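Local coordinates for ABC transporter ATP-binding protein (Leptospira interrogans serovar Copenhageni, PDB 4HZI) that probably binds and hydrolyses ATP as the ATPase subunit of an orphan ABC transporter involved in manganese utilization and tolerance, at residues Gln276-Arg279 / Trp284-Ile287; Ile237-Ser242 / Ile280-Ser285; Asp130-Gly135 / Thr152-Ile157. All blocks are in the same frame, centred on the assembly; numbering follows the deposited sequence.

Contact 1 of 3, residues Gln276-Arg279 / Trp284-Ile287; sequences QVQR and WSVI
Strands Gln276-Arg279 and Trp284-Ile287 run antiparallel, their axes 4.8 Å apart, and two hydrogen-bonded pairs, Gln276 with Ile287 and Gln278 with Ser285, bind them through four nearly straight backbone bonds, the shortest from Gln276 N to Ile287 O at 2.7 Å. On one face Arg279 lies over the indole of Trp284. Arg279 CD sits 3.9 Å from the centroid of the six-membered ring of Trp284, almost on the ring normal, in a CH-pi contact. A bend at chi3 (58°) then carries the guanidinium onward, and Arg279 CZ is 4.4 Å from the centroid of the five-membered ring of Trp284 in a cation-pi contact. The two planes are inclined by 67°, and NH1 points down onto the indole while NH2 has Asn282 as its partner. Farther along this face, Val277 CG2 meets Val286 CG1 at 4.2 Å, and both valines rest on Leu267 of helix 264-271. The other face carries Gln278 and Ser285, whose CG and CB touch at 4.0 Å. Here water 1 links Ser285 OG (2.6 Å), Gln278 OE1 (2.9 Å) and the backbone oxygen of Gln276. The pair forms a C-terminal beta hairpin: the face of Gln276, Gln278, Ser285 and Ile287 meets the second subunit, while the other lies largely on its own chain, with Val286 also reaching Leu206 of the second subunit.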
ATOM      1  N   GLN A 276      -3.092  20.025   2.844  1.00 32.87           N
ATOM      2  CA  GLN A 276      -3.096  20.445   4.222  1.00 35.17           C
ATOM      3  C   GLN A 276      -2.034  19.559   4.871  1.00 37.48           C
ATOM      4  O   GLN A 276      -2.166  18.298   4.881  1.00 35.17           O
ATOM      5  CB  GLN A 276      -4.482  20.174   4.814  1.00 41.22           C
ATOM      6  CG  GLN A 276      -4.699  20.647   6.235  1.00 49.36           C
ATOM      7  CD  GLN A 276      -4.796  22.150   6.286  1.00 59.01           C
ATOM      8  OE1 GLN A 276      -5.714  22.745   5.717  1.00 63.21           O
ATOM      9  NE2 GLN A 276      -3.826  22.779   6.929  1.00 60.37           N
ATOM     10  N   VAL A 277      -0.970  20.187   5.369  1.00 29.51           N
ATOM     11  CA  VAL A 277       0.147  19.468   5.957  1.00 32.60           C
ATOM     12  C   VAL A 277       0.271  19.796   7.423  1.00 35.32           C
ATOM     13  O   VAL A 277       0.320  20.966   7.801  1.00 36.35           O
ATOM     14  CB  VAL A 277       1.476  19.813   5.263  1.00 30.85           C
ATOM     15  CG1 VAL A 277       2.633  19.045   5.889  1.00 30.88           C
ATOM     16  CG2 VAL A 277       1.380  19.531   3.768  1.00 34.95           C
ATOM     17  N   GLN A 278       0.346  18.792   8.266  1.00 31.73           N
ATOM     18  CA  GLN A 278       0.489  19.066   9.691  1.00 34.53           C
ATOM     19  C   GLN A 278       1.054  17.891  10.411  1.00 35.51           C
ATOM     20  O   GLN A 278       1.223  16.800   9.832  1.00 34.18           O
ATOM     21  CB  GLN A 278      -0.861  19.462  10.285  1.00 38.95           C
ATOM     22  CG  GLN A 278      -1.904  18.348  10.222  1.00 39.70           C
ATOM     23  CD  GLN A 278      -3.328  18.847  10.404  1.00 42.02           C
ATOM     24  OE1 GLN A 278      -4.114  18.996   9.438  1.00 44.30           O
ATOM     25  NE2 GLN A 278      -3.689  19.059  11.654  1.00 41.60           N
ATOM     26  N   ARG A 279       1.388  18.091  11.677  1.00 33.20           N
ATOM     27  CA  ARG A 279       1.828  17.003  12.511  1.00 32.70           C
ATOM     28  C   ARG A 279       0.777  16.589  13.513  1.00 37.08           C
ATOM     29  O   ARG A 279       0.203  17.425  14.220  1.00 36.67           O
ATOM     30  CB  ARG A 279       3.181  17.306  13.175  1.00 40.32           C
ATOM     31  CG  ARG A 279       4.263  17.042  12.132  1.00 44.99           C
ATOM     32  CD  ARG A 279       5.637  16.862  12.622  1.00 35.86           C
ATOM     33  NE  ARG A 279       5.961  15.823  13.572  1.00 43.53           N
ATOM     34  CZ  ARG A 279       6.391  14.590  13.284  1.00 45.58           C
ATOM     35  NH1 ARG A 279       6.418  14.110  12.045  1.00 41.61           N
ATOM     36  NH2 ARG A 279       6.756  13.799  14.272  1.00 46.80           N
ATOM     37  N   TRP A 284       3.449  12.640  10.263  1.00 28.67           N
ATOM     38  CA  TRP A 284       3.165  13.617   9.245  1.00 28.68           C
ATOM     39  C   TRP A 284       1.797  13.291   8.668  1.00 29.39           C
ATOM     40  O   TRP A 284       1.626  12.186   8.202  1.00 32.03           O
ATOM     41  CB  TRP A 284       4.217  13.504   8.097  1.00 29.19           C
ATOM     42  CG  TRP A 284       5.562  13.964   8.522  1.00 27.87           C
ATOM     43  CD1 TRP A 284       6.631  13.185   8.858  1.00 29.57           C
ATOM     44  CD2 TRP A 284       5.978  15.313   8.700  1.00 28.28           C
ATOM     45  NE1 TRP A 284       7.688  13.980   9.243  1.00 30.24           N
ATOM     46  CE2 TRP A 284       7.322  15.284   9.133  1.00 29.00           C
ATOM     47  CE3 TRP A 284       5.353  16.550   8.506  1.00 32.34           C
ATOM     48  CZ2 TRP A 284       8.059  16.459   9.396  1.00 31.46           C
ATOM     49  CZ3 TRP A 284       6.082  17.710   8.750  1.00 36.16           C
ATOM     50  CH2 TRP A 284       7.422  17.653   9.189  1.00 32.59           C
ATOM     51  N   SER A 285       0.887  14.263   8.657  1.00 27.10           N
ATOM     52  CA  SER A 285      -0.430  14.176   8.014  1.00 28.14           C
ATOM     53  C   SER A 285      -0.403  15.081   6.806  1.00 28.80           C
ATOM     54  O   SER A 285      -0.161  16.291   6.917  1.00 29.10           O
ATOM     55  CB  SER A 285      -1.587  14.609   8.963  1.00 27.86           C
ATOM     56  OG  SER A 285      -2.817  14.678   8.280  1.00 28.33           O
ATOM     57  N   VAL A 286      -0.594  14.494   5.629  1.00 24.60           N
ATOM     58  CA  VAL A 286      -0.597  15.226   4.365  1.00 26.35           C
ATOM     59  C   VAL A 286      -1.916  14.840   3.630  1.00 32.99           C
ATOM     60  O   VAL A 286      -2.073  13.715   3.111  1.00 28.19           O
ATOM     61  CB  VAL A 286       0.638  14.884   3.531  1.00 28.23           C
ATOM     62  CG1 VAL A 286       0.684  15.671   2.228  1.00 27.86           C
ATOM     63  CG2 VAL A 286       1.910  15.132   4.351  1.00 27.45           C
ATOM     64  N   ILE A 287      -2.863  15.764   3.633  1.00 27.00           N
ATOM     65  CA  ILE A 287      -4.231  15.495   3.199  1.00 28.87           C
ATOM     66  C   ILE A 287      -4.628  16.522   2.158  1.00 35.32           C
ATOM     67  O   ILE A 287      -4.466  17.707   2.381  1.00 33.29           O
ATOM     68  CB  ILE A 287      -5.194  15.586   4.395  1.00 31.80           C
ATOM     69  CG1 ILE A 287      -4.904  14.468   5.442  1.00 31.32           C
ATOM     70  CG2 ILE A 287      -6.644  15.602   3.924  1.00 37.64           C
ATOM     71  CD1 ILE A 287      -5.678  14.628   6.728  1.00 31.32           C
TER
HETATM   72  O   HOH W   1      -3.291  17.122   7.403  1.00 33.69           O

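Contact 2 of 3, residues Ile237-Ser242 / Ile280-Ser285; sequences IPDFYS and IENTWS
Ile237 and Trp284 make the close-packed part of this contact, the isoleucine CB standing 4.2 Å from CD1 of the indole. Ile237 is buried, and its side chain also touches Val64 and Thr231 of the central sheet, while Phe262 meets the Trp284 ring edge-to-face. The remainder is looser and largely water-mediated. Water 2 bridges Ile237 O and Trp284 N, at 2.9 and 2.8 Å, and water 5 accepts from Asp239 N and donates to Asn282 O. At the indole edge, in the ring plane, water 4 accepts from Trp284 NE1 at 3.1 Å and reaches the carbonyl oxygens of Pro238 and Tyr241. The one direct polar link is weak: Asn282 ND2 to Asp239 OD2, 2.8 Å but bent to 129° at the hydrogen, with amide and carboxylate planes perpendicular. The stronger partner of the Asn282 amide is Arg279, which bonds its OD1. Ile280 O accepts from both Thr283 N and Thr283 OG1, the latter at 2.7 Å, and this double hold braces the turn that presents Asn282. That turn, type I' with Glu281 and Asn282 in left-handed conformations, is the classic two-residue connection of a beta hairpin, here docked on the loop between strands 227-231 and 243-248.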
ATOM      1  N   ILE A 237       6.493   7.632   7.876  1.00 27.38           N
ATOM      2  CA  ILE A 237       7.847   8.129   8.182  1.00 24.07           C
ATOM      3  C   ILE A 237       7.997   8.335   9.682  1.00 24.47           C
ATOM      4  O   ILE A 237       7.380   9.222  10.228  1.00 24.28           O
ATOM      5  CB  ILE A 237       8.124   9.486   7.493  1.00 27.05           C
ATOM      6  CG1 ILE A 237       8.041   9.315   5.970  1.00 25.20           C
ATOM      7  CG2 ILE A 237       9.499   9.972   7.864  1.00 25.09           C
ATOM      8  CD1 ILE A 237       7.995  10.590   5.186  1.00 27.22           C
ATOM      9  N   PRO A 238       8.891   7.586  10.332  1.00 26.91           N
ATOM     10  CA  PRO A 238       9.076   7.805  11.770  1.00 32.24           C
ATOM     11  C   PRO A 238       9.680   9.159  12.108  1.00 33.19           C
ATOM     12  O   PRO A 238      10.391   9.779  11.298  1.00 26.81           O
ATOM     13  CB  PRO A 238      10.087   6.734  12.182  1.00 31.84           C
ATOM     14  CG  PRO A 238      10.303   5.867  11.046  1.00 26.76           C
ATOM     15  CD  PRO A 238       9.665   6.456   9.817  1.00 29.20           C
ATOM     16  N   ASP A 239       9.496   9.567  13.355  1.00 31.80           N
ATOM     17  CA  ASP A 239       9.986  10.853  13.817  1.00 30.90           C
ATOM     18  C   ASP A 239      11.486  11.092  13.781  1.00 27.53           C
ATOM     19  O   ASP A 239      11.914  12.240  13.772  1.00 29.33           O
ATOM     20  CB  ASP A 239       9.480  11.125  15.256  1.00 43.74           C
ATOM     21  CG  ASP A 239      10.167  10.237  16.338  1.00 51.75           C
ATOM     22  OD1 ASP A 239      10.886   9.242  16.037  1.00 43.39           O
ATOM     23  OD2 ASP A 239       9.964  10.552  17.535  1.00 63.45           O
ATOM     24  N   PHE A 240      12.317  10.060  13.766  1.00 24.64           N
ATOM     25  CA  PHE A 240      13.755  10.325  13.806  1.00 25.70           C
ATOM     26  C   PHE A 240      14.389  10.692  12.431  1.00 25.70           C
ATOM     27  O   PHE A 240      15.551  10.965  12.347  1.00 24.84           O
ATOM     28  CB  PHE A 240      14.527   9.207  14.487  1.00 24.26           C
ATOM     29  CG  PHE A 240      14.423   7.881  13.846  1.00 24.97           C
ATOM     30  CD1 PHE A 240      15.252   7.531  12.774  1.00 26.14           C
ATOM     31  CD2 PHE A 240      13.550   6.945  14.321  1.00 26.85           C
ATOM     32  CE1 PHE A 240      15.166   6.289  12.183  1.00 26.89           C
ATOM     33  CE2 PHE A 240      13.441   5.698  13.728  1.00 25.84           C
ATOM     34  CZ  PHE A 240      14.240   5.359  12.638  1.00 29.79           C
ATOM     35  N   TYR A 241      13.600  10.662  11.374  1.00 23.51           N
ATOM     36  CA  TYR A 241      14.049  11.117  10.043  1.00 24.34           C
ATOM     37  C   TYR A 241      14.161  12.625  10.035  1.00 23.31           C
ATOM     38  O   TYR A 241      13.188  13.353  10.252  1.00 25.88           O
ATOM     39  CB  TYR A 241      13.129  10.558   8.919  1.00 24.59           C
ATOM     40  CG  TYR A 241      13.556   9.138   8.694  1.00 22.55           C
ATOM     41  CD1 TYR A 241      14.651   8.832   7.888  1.00 20.87           C
ATOM     42  CD2 TYR A 241      12.941   8.091   9.390  1.00 22.09           C
ATOM     43  CE1 TYR A 241      15.121   7.521   7.794  1.00 22.02           C
ATOM     44  CE2 TYR A 241      13.417   6.790   9.302  1.00 21.28           C
ATOM     45  CZ  TYR A 241      14.480   6.490   8.522  1.00 20.98           C
ATOM     46  OH  TYR A 241      14.919   5.156   8.478  1.00 24.53           O
ATOM     47  N   SER A 242      15.370  13.111   9.827  1.00 23.80           N
ATOM     48  CA  SER A 242      15.619  14.552   9.934  1.00 25.03           C
ATOM     49  C   SER A 242      15.886  15.275   8.603  1.00 25.02           C
ATOM     50  O   SER A 242      15.917  16.508   8.558  1.00 21.29           O
ATOM     51  CB  SER A 242      16.833  14.757  10.847  1.00 23.70           C
ATOM     52  OG  SER A 242      18.033  14.343  10.204  1.00 27.96           O
ATOM     53  N   ILE A 280       0.506  15.287  13.551  1.00 31.95           N
ATOM     54  CA  ILE A 280      -0.500  14.759  14.476  1.00 32.74           C
ATOM     55  C   ILE A 280       0.083  13.556  15.143  1.00 33.31           C
ATOM     56  O   ILE A 280       0.602  12.672  14.478  1.00 32.20           O
ATOM     57  CB  ILE A 280      -1.813  14.418  13.750  1.00 36.19           C
ATOM     58  CG1 ILE A 280      -2.377  15.668  13.075  1.00 36.89           C
ATOM     59  CG2 ILE A 280      -2.839  13.873  14.734  1.00 34.61           C
ATOM     60  CD1 ILE A 280      -3.545  15.418  12.157  1.00 40.73           C
ATOM     61  N   GLU A 281       0.070  13.529  16.475  1.00 32.89           N
ATOM     62  CA  GLU A 281       0.686  12.432  17.233  1.00 32.64           C
ATOM     63  C   GLU A 281       2.073  12.034  16.726  1.00 35.93           C
ATOM     64  O   GLU A 281       2.407  10.840  16.550  1.00 34.60           O
ATOM     65  CB  GLU A 281      -0.207  11.180  17.236  1.00 33.70           C
ATOM     66  CG  GLU A 281      -1.586  11.384  17.825  1.00 39.43           C
ATOM     67  CD  GLU A 281      -1.582  11.610  19.343  1.00 37.24           C
ATOM     68  OE1 GLU A 281      -0.744  11.013  20.057  1.00 43.06           O
ATOM     69  OE2 GLU A 281      -2.472  12.362  19.801  1.00 45.57           O
ATOM     70  N   ASN A 282       2.917  13.020  16.497  1.00 35.56           N
ATOM     71  CA  ASN A 282       4.297  12.687  16.079  1.00 38.31           C
ATOM     72  C   ASN A 282       4.373  11.957  14.702  1.00 39.02           C
ATOM     73  O   ASN A 282       5.328  11.217  14.427  1.00 43.54           O
ATOM     74  CB  ASN A 282       5.031  11.871  17.181  1.00 43.87           C
ATOM     75  CG  ASN A 282       6.478  12.310  17.365  1.00 51.67           C
ATOM     76  OD1 ASN A 282       6.842  13.452  17.062  1.00 56.61           O
ATOM     77  ND2 ASN A 282       7.305  11.416  17.864  1.00 55.07           N
ATOM     78  N   THR A 283       3.364  12.175  13.858  1.00 40.00           N
ATOM     79  CA  THR A 283       3.336  11.645  12.490  1.00 40.01           C
ATOM     80  C   THR A 283       3.026  12.790  11.519  1.00 34.39           C
ATOM     81  O   THR A 283       2.448  13.797  11.889  1.00 34.53           O
ATOM     82  CB  THR A 283       2.254  10.555  12.277  1.00 42.88           C
ATOM     83  OG1 THR A 283       0.959  11.145  12.334  1.00 40.89           O
ATOM     84  CG2 THR A 283       2.337   9.431  13.306  1.00 45.44           C
ATOM     85  N   TRP A 284       3.449  12.640  10.263  1.00 28.67           N
ATOM     86  CA  TRP A 284       3.165  13.617   9.245  1.00 28.68           C
ATOM     87  C   TRP A 284       1.797  13.291   8.668  1.00 29.39           C
ATOM     88  O   TRP A 284       1.626  12.186   8.202  1.00 32.03           O
ATOM     89  CB  TRP A 284       4.217  13.504   8.097  1.00 29.19           C
ATOM     90  CG  TRP A 284       5.562  13.964   8.522  1.00 27.87           C
ATOM     91  CD1 TRP A 284       6.631  13.185   8.858  1.00 29.57           C
ATOM     92  CD2 TRP A 284       5.978  15.313   8.700  1.00 28.28           C
ATOM     93  NE1 TRP A 284       7.688  13.980   9.243  1.00 30.24           N
ATOM     94  CE2 TRP A 284       7.322  15.284   9.133  1.00 29.00           C
ATOM     95  CE3 TRP A 284       5.353  16.550   8.506  1.00 32.34           C
ATOM     96  CZ2 TRP A 284       8.059  16.459   9.396  1.00 31.46           C
ATOM     97  CZ3 TRP A 284       6.082  17.710   8.750  1.00 36.16           C
ATOM     98  CH2 TRP A 284       7.422  17.653   9.189  1.00 32.59           C
ATOM     99  N   SER A 285       0.887  14.263   8.657  1.00 27.10           N
ATOM    100  CA  SER A 285      -0.430  14.176   8.014  1.00 28.14           C
ATOM    101  C   SER A 285      -0.403  15.081   6.806  1.00 28.80           C
ATOM    102  O   SER A 285      -0.161  16.291   6.917  1.00 29.10           O
ATOM    103  CB  SER A 285      -1.587  14.609   8.963  1.00 27.86           C
ATOM    104  OG  SER A 285      -2.817  14.678   8.280  1.00 28.33           O
TER
HETATM  105  O   HOH W   2       4.795  10.264   9.581  1.00 37.48           O
HETATM  106  O   HOH W   3       7.516  11.673  11.970  1.00 50.78           O
HETATM  107  O   HOH W   4      10.264  12.920  10.597  1.00 28.48           O
HETATM  108  O   HOH W   5       7.254   8.634  14.805  1.00 42.09           O

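Contact 3 of 3, residues Asp130-Gly135 / Thr152-Ile157; sequences DTILTG and TKTLQI
Just beyond Ile132 and Leu133, the two residues that meet Thr154 of the facing helix, the hydroxyl of Thr134 is gripped twice. It donates to Thr131 O at 2.6 Å, approaching that carbonyl 24° out of its plane, and is also hydrogen-bonded to Arg186 of helix 176-188. The chi1 of 61° turns OG1 back over the preceding turn. Thr134 N bonds to Asp130 O, with a weak second bond to Thr131 O, and Gly135 N bonds to Ile132 O at 3.0 Å, so the backbone around Thr134 is held by side chain and main chain together. Across the contact the packing is between side chains and centres on Thr154. The methyl CG2 of Thr154, placed anti to the backbone N by a chi1 of -77°, lies 3.9 Å from both CB and CG2 of Ile132. Thr154 OG1 is nearest Leu133 CD2, at 3.2 Å, a close approach of a methyl to an oxygen, and it also borders Ile132 CG2 at 3.8 Å. Helices 128-133 and 148-160 belong to the helical subdomain of the ABC ATPase fold, and helix 176-188, which packs beside them, starts within the LSSGE sequence that corresponds to the family's signature motif. Ile132 reaches that helix directly, touching Ile182 and Leu185, and Ile157 lies on Leu185 too. Val189, in the loop that follows, is touched by both Ile132 and Thr154. Ile132 therefore sits where three helices converge, its side chain also in contact with Leu158. Leu133 leans from its helix toward the neighbour, where it additionally touches Glu151. Lys153 leads away from the contact and forms a salt bridge with Glu149, one turn earlier.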
ATOM      1  N   ASP A 130      17.313 -18.586  11.436  1.00 32.09           N
ATOM      2  CA  ASP A 130      17.767 -18.986  10.119  1.00 38.31           C
ATOM      3  C   ASP A 130      17.608 -17.851   9.102  1.00 41.59           C
ATOM      4  O   ASP A 130      18.452 -17.619   8.234  1.00 40.71           O
ATOM      5  CB  ASP A 130      16.976 -20.204   9.653  1.00 47.59           C
ATOM      6  CG  ASP A 130      17.324 -21.462  10.442  1.00 60.37           C
ATOM      7  OD1 ASP A 130      18.450 -21.521  10.993  1.00 62.01           O
ATOM      8  OD2 ASP A 130      16.466 -22.374  10.508  1.00 69.40           O
ATOM      9  N   THR A 131      16.490 -17.162   9.201  1.00 38.97           N
ATOM     10  CA  THR A 131      16.192 -16.057   8.300  1.00 38.21           C
ATOM     11  C   THR A 131      17.216 -14.952   8.470  1.00 35.00           C
ATOM     12  O   THR A 131      17.667 -14.385   7.489  1.00 36.97           O
ATOM     13  CB  THR A 131      14.755 -15.560   8.554  1.00 38.47           C
ATOM     14  OG1 THR A 131      13.837 -16.621   8.240  1.00 34.98           O
ATOM     15  CG2 THR A 131      14.432 -14.360   7.704  1.00 36.57           C
ATOM     16  N   ILE A 132      17.608 -14.662   9.701  1.00 30.23           N
ATOM     17  CA  ILE A 132      18.605 -13.649   9.926  1.00 31.25           C
ATOM     18  C   ILE A 132      19.946 -14.094   9.334  1.00 39.02           C
ATOM     19  O   ILE A 132      20.656 -13.319   8.705  1.00 31.84           O
ATOM     20  CB  ILE A 132      18.699 -13.277  11.392  1.00 29.89           C
ATOM     21  CG1 ILE A 132      17.339 -12.721  11.824  1.00 32.97           C
ATOM     22  CG2 ILE A 132      19.823 -12.274  11.631  1.00 33.94           C
ATOM     23  CD1 ILE A 132      17.212 -12.481  13.286  1.00 32.51           C
ATOM     24  N   LEU A 133      20.279 -15.361   9.510  1.00 36.98           N
ATOM     25  CA  LEU A 133      21.545 -15.862   9.010  1.00 37.53           C
ATOM     26  C   LEU A 133      21.620 -15.825   7.488  1.00 33.96           C
ATOM     27  O   LEU A 133      22.690 -15.635   6.937  1.00 37.61           O
ATOM     28  CB  LEU A 133      21.790 -17.278   9.551  1.00 40.72           C
ATOM     29  CG  LEU A 133      22.085 -17.304  11.068  1.00 39.19           C
ATOM     30  CD1 LEU A 133      21.913 -18.718  11.587  1.00 43.06           C
ATOM     31  CD2 LEU A 133      23.494 -16.807  11.388  1.00 42.82           C
ATOM     32  N   THR A 134      20.511 -15.977   6.780  1.00 38.26           N
ATOM     33  CA  THR A 134      20.585 -15.839   5.299  1.00 38.73           C
ATOM     34  C   THR A 134      21.127 -14.484   4.854  1.00 39.98           C
ATOM     35  O   THR A 134      21.572 -14.338   3.731  1.00 41.02           O
ATOM     36  CB  THR A 134      19.233 -16.010   4.624  1.00 41.37           C
ATOM     37  OG1 THR A 134      18.347 -14.988   5.106  1.00 41.89           O
ATOM     38  CG2 THR A 134      18.678 -17.396   4.908  1.00 43.63           C
ATOM     39  N   GLY A 135      21.110 -13.504   5.748  1.00 35.66           N
ATOM     40  CA  GLY A 135      21.648 -12.194   5.444  1.00 41.00           C
ATOM     41  C   GLY A 135      23.149 -12.128   5.388  1.00 43.32           C
ATOM     42  O   GLY A 135      23.687 -11.156   4.931  1.00 37.97           O
ATOM     43  N   THR A 152      26.086 -17.601  17.038  1.00 39.16           N
ATOM     44  CA  THR A 152      26.088 -16.893  18.304  1.00 42.69           C
ATOM     45  C   THR A 152      25.815 -15.403  18.114  1.00 45.58           C
ATOM     46  O   THR A 152      25.105 -14.780  18.920  1.00 40.19           O
ATOM     47  CB  THR A 152      27.449 -17.068  19.034  1.00 51.37           C
ATOM     48  OG1 THR A 152      27.716 -18.470  19.200  1.00 51.10           O
ATOM     49  CG2 THR A 152      27.432 -16.395  20.397  1.00 52.26           C
ATOM     50  N   LYS A 153      26.401 -14.820  17.077  1.00 42.32           N
ATOM     51  CA  LYS A 153      26.213 -13.383  16.825  1.00 48.70           C
ATOM     52  C   LYS A 153      24.738 -13.053  16.498  1.00 43.15           C
ATOM     53  O   LYS A 153      24.198 -12.026  16.931  1.00 39.90           O
ATOM     54  CB  LYS A 153      27.129 -12.916  15.696  1.00 58.55           C
ATOM     55  CG  LYS A 153      28.582 -12.795  16.126  1.00 60.60           C
ATOM     56  CD  LYS A 153      29.500 -12.475  14.952  1.00 67.18           C
ATOM     57  CE  LYS A 153      30.766 -11.775  15.433  1.00 70.05           C
ATOM     58  NZ  LYS A 153      31.848 -11.831  14.420  1.00 73.43           N
ATOM     59  N   THR A 154      24.092 -13.937  15.753  1.00 40.18           N
ATOM     60  CA  THR A 154      22.673 -13.767  15.465  1.00 37.99           C
ATOM     61  C   THR A 154      21.826 -13.834  16.725  1.00 47.39           C
ATOM     62  O   THR A 154      20.873 -13.078  16.878  1.00 36.93           O
ATOM     63  CB  THR A 154      22.201 -14.754  14.409  1.00 39.91           C
ATOM     64  OG1 THR A 154      22.643 -14.279  13.132  1.00 39.60           O
ATOM     65  CG2 THR A 154      20.669 -14.882  14.377  1.00 42.04           C
ATOM     66  N   LEU A 155      22.178 -14.717  17.658  1.00 44.43           N
ATOM     67  CA  LEU A 155      21.398 -14.802  18.893  1.00 37.12           C
ATOM     68  C   LEU A 155      21.602 -13.551  19.691  1.00 36.92           C
ATOM     69  O   LEU A 155      20.699 -13.089  20.381  1.00 39.42           O
ATOM     70  CB  LEU A 155      21.785 -16.048  19.724  1.00 43.39           C
ATOM     71  CG  LEU A 155      21.626 -17.389  18.997  1.00 44.11           C
ATOM     72  CD1 LEU A 155      22.193 -18.546  19.827  1.00 51.58           C
ATOM     73  CD2 LEU A 155      20.174 -17.671  18.634  1.00 44.41           C
ATOM     74  N   GLN A 156      22.785 -12.977  19.628  1.00 35.66           N
ATOM     75  CA  GLN A 156      22.984 -11.738  20.355  1.00 40.64           C
ATOM     76  C   GLN A 156      22.112 -10.603  19.764  1.00 44.10           C
ATOM     77  O   GLN A 156      21.572  -9.761  20.507  1.00 40.13           O
ATOM     78  CB  GLN A 156      24.458 -11.340  20.362  1.00 45.13           C
ATOM     79  CG  GLN A 156      24.755 -10.113  21.225  1.00 52.33           C
ATOM     80  CD  GLN A 156      24.579 -10.380  22.707  1.00 57.75           C
ATOM     81  OE1 GLN A 156      25.123 -11.348  23.241  1.00 56.34           O
ATOM     82  NE2 GLN A 156      23.823  -9.526  23.381  1.00 54.96           N
ATOM     83  N   ILE A 157      21.999 -10.583  18.434  1.00 40.84           N
ATOM     84  CA  ILE A 157      21.134  -9.612  17.734  1.00 37.69           C
ATOM     85  C   ILE A 157      19.670  -9.705  18.238  1.00 41.38           C
ATOM     86  O   ILE A 157      19.054  -8.680  18.655  1.00 39.08           O
ATOM     87  CB  ILE A 157      21.239  -9.785  16.185  1.00 41.86           C
ATOM     88  CG1 ILE A 157      22.630  -9.339  15.682  1.00 48.33           C
ATOM     89  CG2 ILE A 157      20.207  -8.940  15.483  1.00 44.64           C
ATOM     90  CD1 ILE A 157      22.989  -9.831  14.296  1.00 51.29           C
TER

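Contact 3 comes first along the chain, followed by the loop 237-242 and then the hairpin 275-288 near the C-terminus. Contacts 1 and 2 are neighbours, their centres 10 Å apart: they share Trp284 and Ser285 on strand 283-288, and Arg279 of contact 1 packs on Asp239 of contact 2. Contact 2 joins the turn of the hairpin to the loop after strand 227-231 of the central six-stranded sheet, which probably belongs to the nucleotide-binding core; the hairpin side of both contacts also touches the second subunit. Contact 3 stands apart, in the helical subdomain, with its centre 38 Å from that of contact 1 and 30 Å from that of contact 2. Contacts 1 and 3 lie on opposite sides of the chain's centre.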